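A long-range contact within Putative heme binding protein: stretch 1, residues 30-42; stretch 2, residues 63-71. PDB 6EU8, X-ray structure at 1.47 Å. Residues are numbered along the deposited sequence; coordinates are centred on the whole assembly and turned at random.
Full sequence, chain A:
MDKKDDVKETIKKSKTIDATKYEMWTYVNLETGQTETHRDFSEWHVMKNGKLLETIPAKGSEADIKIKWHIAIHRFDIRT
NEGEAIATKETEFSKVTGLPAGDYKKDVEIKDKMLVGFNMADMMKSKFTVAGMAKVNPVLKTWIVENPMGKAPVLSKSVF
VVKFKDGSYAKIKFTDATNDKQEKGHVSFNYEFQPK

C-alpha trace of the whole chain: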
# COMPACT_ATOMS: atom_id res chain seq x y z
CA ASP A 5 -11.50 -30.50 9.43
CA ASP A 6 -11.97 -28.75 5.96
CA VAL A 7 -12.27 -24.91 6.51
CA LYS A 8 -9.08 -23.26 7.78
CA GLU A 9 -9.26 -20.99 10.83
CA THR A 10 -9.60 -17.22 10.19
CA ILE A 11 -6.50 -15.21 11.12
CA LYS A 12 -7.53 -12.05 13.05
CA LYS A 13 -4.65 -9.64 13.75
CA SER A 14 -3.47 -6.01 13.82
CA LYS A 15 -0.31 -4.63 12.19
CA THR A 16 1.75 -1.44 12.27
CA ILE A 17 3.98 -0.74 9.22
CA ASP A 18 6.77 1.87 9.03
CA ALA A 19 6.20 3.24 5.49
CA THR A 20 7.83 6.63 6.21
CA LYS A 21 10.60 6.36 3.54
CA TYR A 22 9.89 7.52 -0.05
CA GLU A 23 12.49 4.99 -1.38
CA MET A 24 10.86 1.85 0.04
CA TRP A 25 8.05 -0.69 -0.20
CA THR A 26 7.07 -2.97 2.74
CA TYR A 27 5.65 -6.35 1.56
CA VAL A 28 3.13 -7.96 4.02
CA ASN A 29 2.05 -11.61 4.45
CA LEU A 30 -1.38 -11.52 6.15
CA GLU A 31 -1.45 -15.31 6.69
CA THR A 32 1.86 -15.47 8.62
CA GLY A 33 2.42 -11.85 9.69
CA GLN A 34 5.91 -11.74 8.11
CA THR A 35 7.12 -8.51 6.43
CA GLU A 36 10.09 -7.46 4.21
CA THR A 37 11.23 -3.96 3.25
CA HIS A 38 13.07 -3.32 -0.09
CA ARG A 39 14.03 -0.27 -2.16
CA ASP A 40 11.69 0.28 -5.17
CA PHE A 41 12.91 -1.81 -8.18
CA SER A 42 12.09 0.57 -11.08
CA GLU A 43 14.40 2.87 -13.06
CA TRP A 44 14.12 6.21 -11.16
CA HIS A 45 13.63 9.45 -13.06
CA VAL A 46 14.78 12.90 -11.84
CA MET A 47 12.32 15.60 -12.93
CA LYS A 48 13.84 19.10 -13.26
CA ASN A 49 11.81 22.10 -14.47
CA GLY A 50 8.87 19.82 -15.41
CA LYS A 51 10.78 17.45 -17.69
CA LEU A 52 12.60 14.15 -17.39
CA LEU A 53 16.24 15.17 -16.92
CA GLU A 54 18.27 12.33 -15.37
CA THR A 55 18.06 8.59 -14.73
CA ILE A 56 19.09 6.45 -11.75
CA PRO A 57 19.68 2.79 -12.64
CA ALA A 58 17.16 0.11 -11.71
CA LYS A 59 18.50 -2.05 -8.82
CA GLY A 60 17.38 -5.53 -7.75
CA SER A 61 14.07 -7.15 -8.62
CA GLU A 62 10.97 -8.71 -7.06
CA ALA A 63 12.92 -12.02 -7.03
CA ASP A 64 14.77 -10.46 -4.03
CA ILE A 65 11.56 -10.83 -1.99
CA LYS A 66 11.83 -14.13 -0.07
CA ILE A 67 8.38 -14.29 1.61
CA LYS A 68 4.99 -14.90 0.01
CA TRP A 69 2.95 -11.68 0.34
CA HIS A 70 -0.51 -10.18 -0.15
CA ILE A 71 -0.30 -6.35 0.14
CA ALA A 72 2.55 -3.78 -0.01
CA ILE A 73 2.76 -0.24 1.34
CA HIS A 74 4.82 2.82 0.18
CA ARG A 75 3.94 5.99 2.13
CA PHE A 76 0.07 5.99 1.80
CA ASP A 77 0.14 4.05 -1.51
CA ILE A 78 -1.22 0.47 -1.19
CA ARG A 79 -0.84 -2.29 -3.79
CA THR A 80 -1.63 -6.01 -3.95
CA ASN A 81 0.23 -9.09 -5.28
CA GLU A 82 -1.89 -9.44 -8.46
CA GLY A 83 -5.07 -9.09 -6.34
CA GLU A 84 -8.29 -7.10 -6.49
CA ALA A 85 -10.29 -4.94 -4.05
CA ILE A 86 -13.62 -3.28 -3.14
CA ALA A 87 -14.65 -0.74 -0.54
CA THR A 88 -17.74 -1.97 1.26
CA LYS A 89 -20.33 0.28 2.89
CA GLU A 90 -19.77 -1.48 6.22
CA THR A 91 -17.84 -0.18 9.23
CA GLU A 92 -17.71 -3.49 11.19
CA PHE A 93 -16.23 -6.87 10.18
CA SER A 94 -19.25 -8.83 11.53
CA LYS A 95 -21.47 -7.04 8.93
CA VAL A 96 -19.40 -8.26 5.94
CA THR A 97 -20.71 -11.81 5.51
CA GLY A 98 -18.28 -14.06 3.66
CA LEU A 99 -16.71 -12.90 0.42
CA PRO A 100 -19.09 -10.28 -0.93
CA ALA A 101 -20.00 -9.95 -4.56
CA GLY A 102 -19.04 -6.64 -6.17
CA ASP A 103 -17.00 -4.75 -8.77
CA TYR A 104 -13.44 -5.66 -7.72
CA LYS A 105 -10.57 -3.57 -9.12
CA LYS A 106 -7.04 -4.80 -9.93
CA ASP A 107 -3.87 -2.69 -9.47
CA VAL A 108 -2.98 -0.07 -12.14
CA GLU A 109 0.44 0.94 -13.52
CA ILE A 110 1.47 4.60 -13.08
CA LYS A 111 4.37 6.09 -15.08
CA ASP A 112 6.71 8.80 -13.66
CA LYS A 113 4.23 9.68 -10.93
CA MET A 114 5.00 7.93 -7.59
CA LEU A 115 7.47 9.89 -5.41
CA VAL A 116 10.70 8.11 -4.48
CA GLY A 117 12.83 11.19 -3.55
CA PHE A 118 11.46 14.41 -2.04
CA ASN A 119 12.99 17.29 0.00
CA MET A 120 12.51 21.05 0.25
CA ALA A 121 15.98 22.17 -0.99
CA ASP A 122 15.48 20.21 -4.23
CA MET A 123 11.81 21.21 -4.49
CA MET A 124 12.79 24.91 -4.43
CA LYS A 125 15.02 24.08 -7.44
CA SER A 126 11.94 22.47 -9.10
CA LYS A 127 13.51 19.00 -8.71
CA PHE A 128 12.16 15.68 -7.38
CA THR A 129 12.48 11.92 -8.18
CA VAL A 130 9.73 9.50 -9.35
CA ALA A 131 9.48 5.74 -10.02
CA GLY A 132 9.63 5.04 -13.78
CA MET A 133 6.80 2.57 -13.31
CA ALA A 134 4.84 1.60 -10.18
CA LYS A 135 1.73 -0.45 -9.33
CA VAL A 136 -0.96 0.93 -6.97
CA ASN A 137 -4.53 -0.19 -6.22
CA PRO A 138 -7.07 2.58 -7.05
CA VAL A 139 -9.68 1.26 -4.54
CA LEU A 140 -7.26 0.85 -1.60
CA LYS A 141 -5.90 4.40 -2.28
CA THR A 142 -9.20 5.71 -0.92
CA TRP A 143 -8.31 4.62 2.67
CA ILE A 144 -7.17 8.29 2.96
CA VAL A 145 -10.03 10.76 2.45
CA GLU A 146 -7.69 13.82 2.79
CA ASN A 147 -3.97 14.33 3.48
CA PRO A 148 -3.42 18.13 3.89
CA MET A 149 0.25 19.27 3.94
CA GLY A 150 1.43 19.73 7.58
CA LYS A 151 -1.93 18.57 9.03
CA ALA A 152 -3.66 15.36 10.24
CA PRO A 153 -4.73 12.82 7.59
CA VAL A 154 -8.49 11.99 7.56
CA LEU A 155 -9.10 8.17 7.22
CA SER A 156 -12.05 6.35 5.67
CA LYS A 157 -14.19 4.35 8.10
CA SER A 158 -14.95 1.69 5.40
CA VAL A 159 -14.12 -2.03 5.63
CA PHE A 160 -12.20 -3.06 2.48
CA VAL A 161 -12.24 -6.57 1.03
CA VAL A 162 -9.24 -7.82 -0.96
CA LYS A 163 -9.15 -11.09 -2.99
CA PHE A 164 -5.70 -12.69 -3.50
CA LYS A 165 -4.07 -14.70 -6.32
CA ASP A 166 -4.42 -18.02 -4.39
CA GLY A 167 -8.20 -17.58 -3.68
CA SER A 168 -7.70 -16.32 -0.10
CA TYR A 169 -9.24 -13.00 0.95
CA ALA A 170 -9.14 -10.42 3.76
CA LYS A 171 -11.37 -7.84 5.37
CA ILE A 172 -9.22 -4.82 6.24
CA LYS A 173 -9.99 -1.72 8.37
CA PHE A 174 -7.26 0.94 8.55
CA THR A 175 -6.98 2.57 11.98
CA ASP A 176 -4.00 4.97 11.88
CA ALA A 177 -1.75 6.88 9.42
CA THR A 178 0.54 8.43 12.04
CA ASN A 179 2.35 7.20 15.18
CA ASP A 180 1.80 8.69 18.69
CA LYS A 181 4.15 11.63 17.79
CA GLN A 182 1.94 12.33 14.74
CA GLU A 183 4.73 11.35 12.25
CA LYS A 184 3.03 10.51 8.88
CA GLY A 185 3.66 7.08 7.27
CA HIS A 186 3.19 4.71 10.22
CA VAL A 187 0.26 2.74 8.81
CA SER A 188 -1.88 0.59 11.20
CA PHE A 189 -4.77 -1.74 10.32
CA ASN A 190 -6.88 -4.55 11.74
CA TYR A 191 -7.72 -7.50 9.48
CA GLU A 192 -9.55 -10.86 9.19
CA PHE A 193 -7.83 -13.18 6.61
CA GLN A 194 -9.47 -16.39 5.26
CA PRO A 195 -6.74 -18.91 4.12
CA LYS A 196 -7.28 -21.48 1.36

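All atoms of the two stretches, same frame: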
# COMPACT_ATOMS: atom_id res chain seq x y z
N LEU A 30 -0.26 -11.55 5.20
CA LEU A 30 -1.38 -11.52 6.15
C LEU A 30 -1.67 -12.87 6.80
O LEU A 30 -2.27 -12.92 7.88
CB LEU A 30 -2.63 -10.98 5.48
CG LEU A 30 -2.52 -9.57 4.90
CD1 LEU A 30 -3.70 -9.27 3.99
CD2 LEU A 30 -2.41 -8.55 6.04
N GLU A 31 -1.24 -13.96 6.14
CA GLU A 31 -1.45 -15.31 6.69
C GLU A 31 -0.49 -15.54 7.86
O GLU A 31 -0.90 -15.98 8.92
CB GLU A 31 -1.31 -16.40 5.61
CG GLU A 31 -1.62 -17.83 6.12
CD GLU A 31 -1.86 -18.87 5.04
OE1 GLU A 31 -1.64 -18.63 3.83
OE2 GLU A 31 -2.29 -19.98 5.41
N THR A 32 0.79 -15.23 7.65
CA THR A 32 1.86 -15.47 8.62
C THR A 32 2.27 -14.28 9.48
O THR A 32 2.91 -14.45 10.51
CB THR A 32 3.15 -15.94 7.91
OG1 THR A 32 3.65 -14.88 7.06
CG2 THR A 32 2.90 -17.19 7.08
N GLY A 33 1.94 -13.07 9.04
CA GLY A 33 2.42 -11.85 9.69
C GLY A 33 3.82 -11.37 9.33
O GLY A 33 4.26 -10.33 9.84
N GLN A 34 4.55 -12.11 8.50
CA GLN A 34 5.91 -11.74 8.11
C GLN A 34 5.86 -10.50 7.21
O GLN A 34 4.89 -10.33 6.46
CB GLN A 34 6.55 -12.84 7.26
CG GLN A 34 6.77 -14.20 7.91
CD GLN A 34 6.98 -15.28 6.85
OE1 GLN A 34 6.09 -15.57 6.04
NE2 GLN A 34 8.18 -15.86 6.82
N THR A 35 6.92 -9.68 7.31
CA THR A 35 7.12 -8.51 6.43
C THR A 35 8.57 -8.43 5.94
O THR A 35 9.47 -9.00 6.58
CB THR A 35 6.78 -7.18 7.11
OG1 THR A 35 7.71 -6.92 8.17
CG2 THR A 35 5.37 -7.18 7.64
N GLU A 36 8.77 -7.73 4.81
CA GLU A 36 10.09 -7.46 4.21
C GLU A 36 10.07 -6.08 3.57
O GLU A 36 9.09 -5.74 2.88
CB GLU A 36 10.45 -8.48 3.12
CG GLU A 36 11.46 -9.55 3.51
CD GLU A 36 11.68 -10.58 2.41
OE1 GLU A 36 12.03 -10.21 1.26
OE2 GLU A 36 11.48 -11.78 2.67
N THR A 37 11.12 -5.30 3.80
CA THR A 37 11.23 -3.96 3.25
C THR A 37 12.35 -3.93 2.19
O THR A 37 13.49 -4.34 2.48
CB THR A 37 11.45 -2.91 4.36
OG1 THR A 37 10.35 -2.94 5.30
CG2 THR A 37 11.58 -1.50 3.80
N HIS A 38 12.06 -3.43 0.98
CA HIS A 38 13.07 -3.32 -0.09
C HIS A 38 12.91 -2.00 -0.84
O HIS A 38 11.79 -1.51 -1.02
CB HIS A 38 12.92 -4.41 -1.13
CG HIS A 38 13.10 -5.80 -0.60
ND1 HIS A 38 14.34 -6.40 -0.50
CD2 HIS A 38 12.21 -6.69 -0.11
CE1 HIS A 38 14.19 -7.62 -0.00
NE2 HIS A 38 12.91 -7.82 0.26
N ARG A 39 14.02 -1.44 -1.29
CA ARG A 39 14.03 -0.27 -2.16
C ARG A 39 13.27 -0.56 -3.46
O ARG A 39 13.41 -1.65 -4.04
CB ARG A 39 15.49 0.12 -2.49
CG ARG A 39 15.68 1.34 -3.38
CD ARG A 39 17.17 1.59 -3.64
NE ARG A 39 17.48 2.71 -4.54
CZ ARG A 39 17.34 2.70 -5.86
NH1 ARG A 39 16.88 1.63 -6.45
NH2 ARG A 39 17.65 3.78 -6.57
N ASP A 40 12.43 0.38 -3.89
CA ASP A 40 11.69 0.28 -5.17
C ASP A 40 12.60 -0.17 -6.30
O ASP A 40 13.73 0.33 -6.41
CB ASP A 40 10.98 1.63 -5.45
CG ASP A 40 10.25 1.65 -6.78
OD1 ASP A 40 10.92 1.82 -7.82
OD2 ASP A 40 8.99 1.50 -6.78
N PHE A 41 12.12 -1.12 -7.13
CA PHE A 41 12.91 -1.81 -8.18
C PHE A 41 12.88 -1.18 -9.59
O PHE A 41 13.51 -1.71 -10.52
CB PHE A 41 12.48 -3.32 -8.29
CG PHE A 41 12.56 -4.09 -6.98
CD1 PHE A 41 13.76 -4.25 -6.32
CD2 PHE A 41 11.43 -4.65 -6.41
CE1 PHE A 41 13.84 -4.97 -5.12
CE2 PHE A 41 11.49 -5.34 -5.18
CZ PHE A 41 12.71 -5.48 -4.54
N SER A 42 12.20 -0.04 -9.77
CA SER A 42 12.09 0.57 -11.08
C SER A 42 13.33 1.43 -11.43
O SER A 42 14.14 1.74 -10.56
CB SER A 42 10.80 1.38 -11.17
OG SER A 42 10.87 2.57 -10.41
N ALA A 63 12.29 -10.75 -7.45
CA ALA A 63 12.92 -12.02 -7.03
C ALA A 63 13.72 -11.92 -5.72
O ALA A 63 13.93 -12.93 -5.05
CB ALA A 63 13.80 -12.57 -8.15
N ASP A 64 14.14 -10.71 -5.34
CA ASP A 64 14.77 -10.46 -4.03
C ASP A 64 13.84 -10.59 -2.83
O ASP A 64 14.32 -10.57 -1.69
CB ASP A 64 15.42 -9.08 -3.99
CG ASP A 64 16.47 -8.87 -5.07
OD1 ASP A 64 16.98 -9.87 -5.60
OD2 ASP A 64 16.80 -7.72 -5.39
N ILE A 65 12.53 -10.67 -3.07
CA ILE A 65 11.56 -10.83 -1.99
C ILE A 65 11.45 -12.32 -1.67
O ILE A 65 11.04 -13.11 -2.52
CB ILE A 65 10.14 -10.30 -2.35
CG1 ILE A 65 10.19 -8.84 -2.85
CG2 ILE A 65 9.22 -10.42 -1.14
CD1 ILE A 65 8.94 -8.42 -3.59
N LYS A 66 11.81 -12.70 -0.45
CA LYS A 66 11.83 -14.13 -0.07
C LYS A 66 10.47 -14.68 0.39
O LYS A 66 10.12 -15.83 0.07
CB LYS A 66 12.92 -14.39 0.97
CG LYS A 66 14.28 -13.82 0.61
CD LYS A 66 14.67 -14.11 -0.84
CE LYS A 66 16.13 -13.79 -1.14
NZ LYS A 66 16.43 -13.95 -2.59
N ILE A 67 9.70 -13.87 1.11
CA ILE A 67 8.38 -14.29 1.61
C ILE A 67 7.31 -14.29 0.53
O ILE A 67 7.42 -13.52 -0.44
CB ILE A 67 7.89 -13.45 2.83
CG1 ILE A 67 7.73 -11.95 2.52
CG2 ILE A 67 8.84 -13.61 4.01
CD1 ILE A 67 7.06 -11.17 3.64
N LYS A 68 6.27 -15.12 0.69
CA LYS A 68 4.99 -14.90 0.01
C LYS A 68 4.37 -13.64 0.62
O LYS A 68 4.62 -13.34 1.78
CB LYS A 68 4.02 -16.07 0.22
CG LYS A 68 4.31 -17.30 -0.64
CD LYS A 68 3.22 -18.35 -0.43
CE LYS A 68 3.33 -19.52 -1.40
NZ LYS A 68 4.30 -20.53 -0.89
N TRP A 69 3.56 -12.94 -0.15
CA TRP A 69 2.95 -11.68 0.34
C TRP A 69 1.64 -11.35 -0.38
O TRP A 69 1.37 -11.84 -1.48
CB TRP A 69 3.99 -10.54 0.27
CG TRP A 69 4.39 -10.19 -1.12
CD1 TRP A 69 5.33 -10.82 -1.89
CD2 TRP A 69 3.86 -9.14 -1.93
NE1 TRP A 69 5.41 -10.25 -3.13
CE2 TRP A 69 4.51 -9.20 -3.19
CE3 TRP A 69 2.88 -8.14 -1.73
CZ2 TRP A 69 4.22 -8.31 -4.24
CZ3 TRP A 69 2.59 -7.28 -2.75
CH2 TRP A 69 3.26 -7.36 -4.00
N HIS A 70 0.83 -10.50 0.27
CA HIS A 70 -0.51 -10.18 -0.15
C HIS A 70 -0.71 -8.70 -0.49
O HIS A 70 -1.33 -8.39 -1.52
CB HIS A 70 -1.46 -10.59 0.95
CG HIS A 70 -1.38 -12.06 1.26
ND1 HIS A 70 -0.69 -12.54 2.34
CD2 HIS A 70 -1.86 -13.13 0.60
CE1 HIS A 70 -0.76 -13.87 2.34
NE2 HIS A 70 -1.45 -14.24 1.29
N ILE A 71 -0.24 -7.81 0.39
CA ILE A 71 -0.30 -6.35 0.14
C ILE A 71 1.07 -5.73 0.38
O ILE A 71 1.92 -6.30 1.05
CB ILE A 71 -1.39 -5.62 0.99
CG1 ILE A 71 -1.09 -5.65 2.48
CG2 ILE A 71 -2.79 -6.19 0.70
CD1 ILE A 71 -1.97 -4.71 3.28
O HOH W 1 6.08 -16.75 3.34

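The two stretches run antiparallel, as the CA register indicates: Leu30 CA lies 6.5 Å from His70 CA, Gln34 CA 7.4 Å from Ile67 CA, and Glu36 CA 7.2 Å from Ile65 CA, so one numbering rises as the other falls. These spacings are wider than those of paired β-strands, and no backbone-to-backbone hydrogen bond joins the stretches. Residues 35-39 form a strand, whereas residues 65-70 are irregular; side chains therefore supply the bonds between them, and 616 Å² of surface, both sides summed, is buried.

The hydrogen bonds centre on the Glu36 carboxylate, which accepts from two consecutive backbone amides. Lys66 N donates to Glu36 OE1 at 3.0 Å with an angle of 158° at the hydrogen, and Ile67 N donates to Glu36 OE2 at 3.2 Å and 143°. A weak additional bond runs from Lys66 N to Glu36 OE2, 3.3 Å and 131°. It is thus the main chain of Lys66 that meets the carboxylate by hydrogen bonding, while the end of its side chain leads away. Within stretch 1, His38 NE2 donates to Glu36 OE1 at 2.7 Å and 172°, a short, nearly linear bond that helps fix the carboxylate; Glu36 chi1, at -104°, lies between the usual wells.

At the other end of the contact the roles reverse, and a backbone amide of stretch 1 meets a side chain of stretch 2. Leu30 N donates to His70 ND1 at 3.1 Å and 150°. The amide approaches the imidazole at its edge, near the ring plane, where the lone pair of an accepting ring nitrogen lies; ND1 is accordingly unprotonated in this bond.

One water bridges the stretches, donating to Gln34 OE1 at 2.9 Å and accepting from Lys68 N at 3.1 Å. Gln34 OE1 also accepts from Thr32 OG1 at 2.7 Å, and Thr32 OG1 in turn accepts from Gln34 N at 3.2 Å and 168°, so the glutamine is held locally at both its amide nitrogen and its side-chain oxygen.

Van der Waals packing fills the remaining surface. Ile67, whose CA-to-CB bond points toward stretch 1, has the largest covered area, 95 Å²: its CD1 sits 3.9 Å from Thr35 CA, and its CG2 3.7 Å from Gln34 NE2. Farther along, Phe41 CE2 makes an apolar contact with Ile65 CD1 at 4.3 Å, and His38 CD2 lies 4.0 Å from Ile65 CG1.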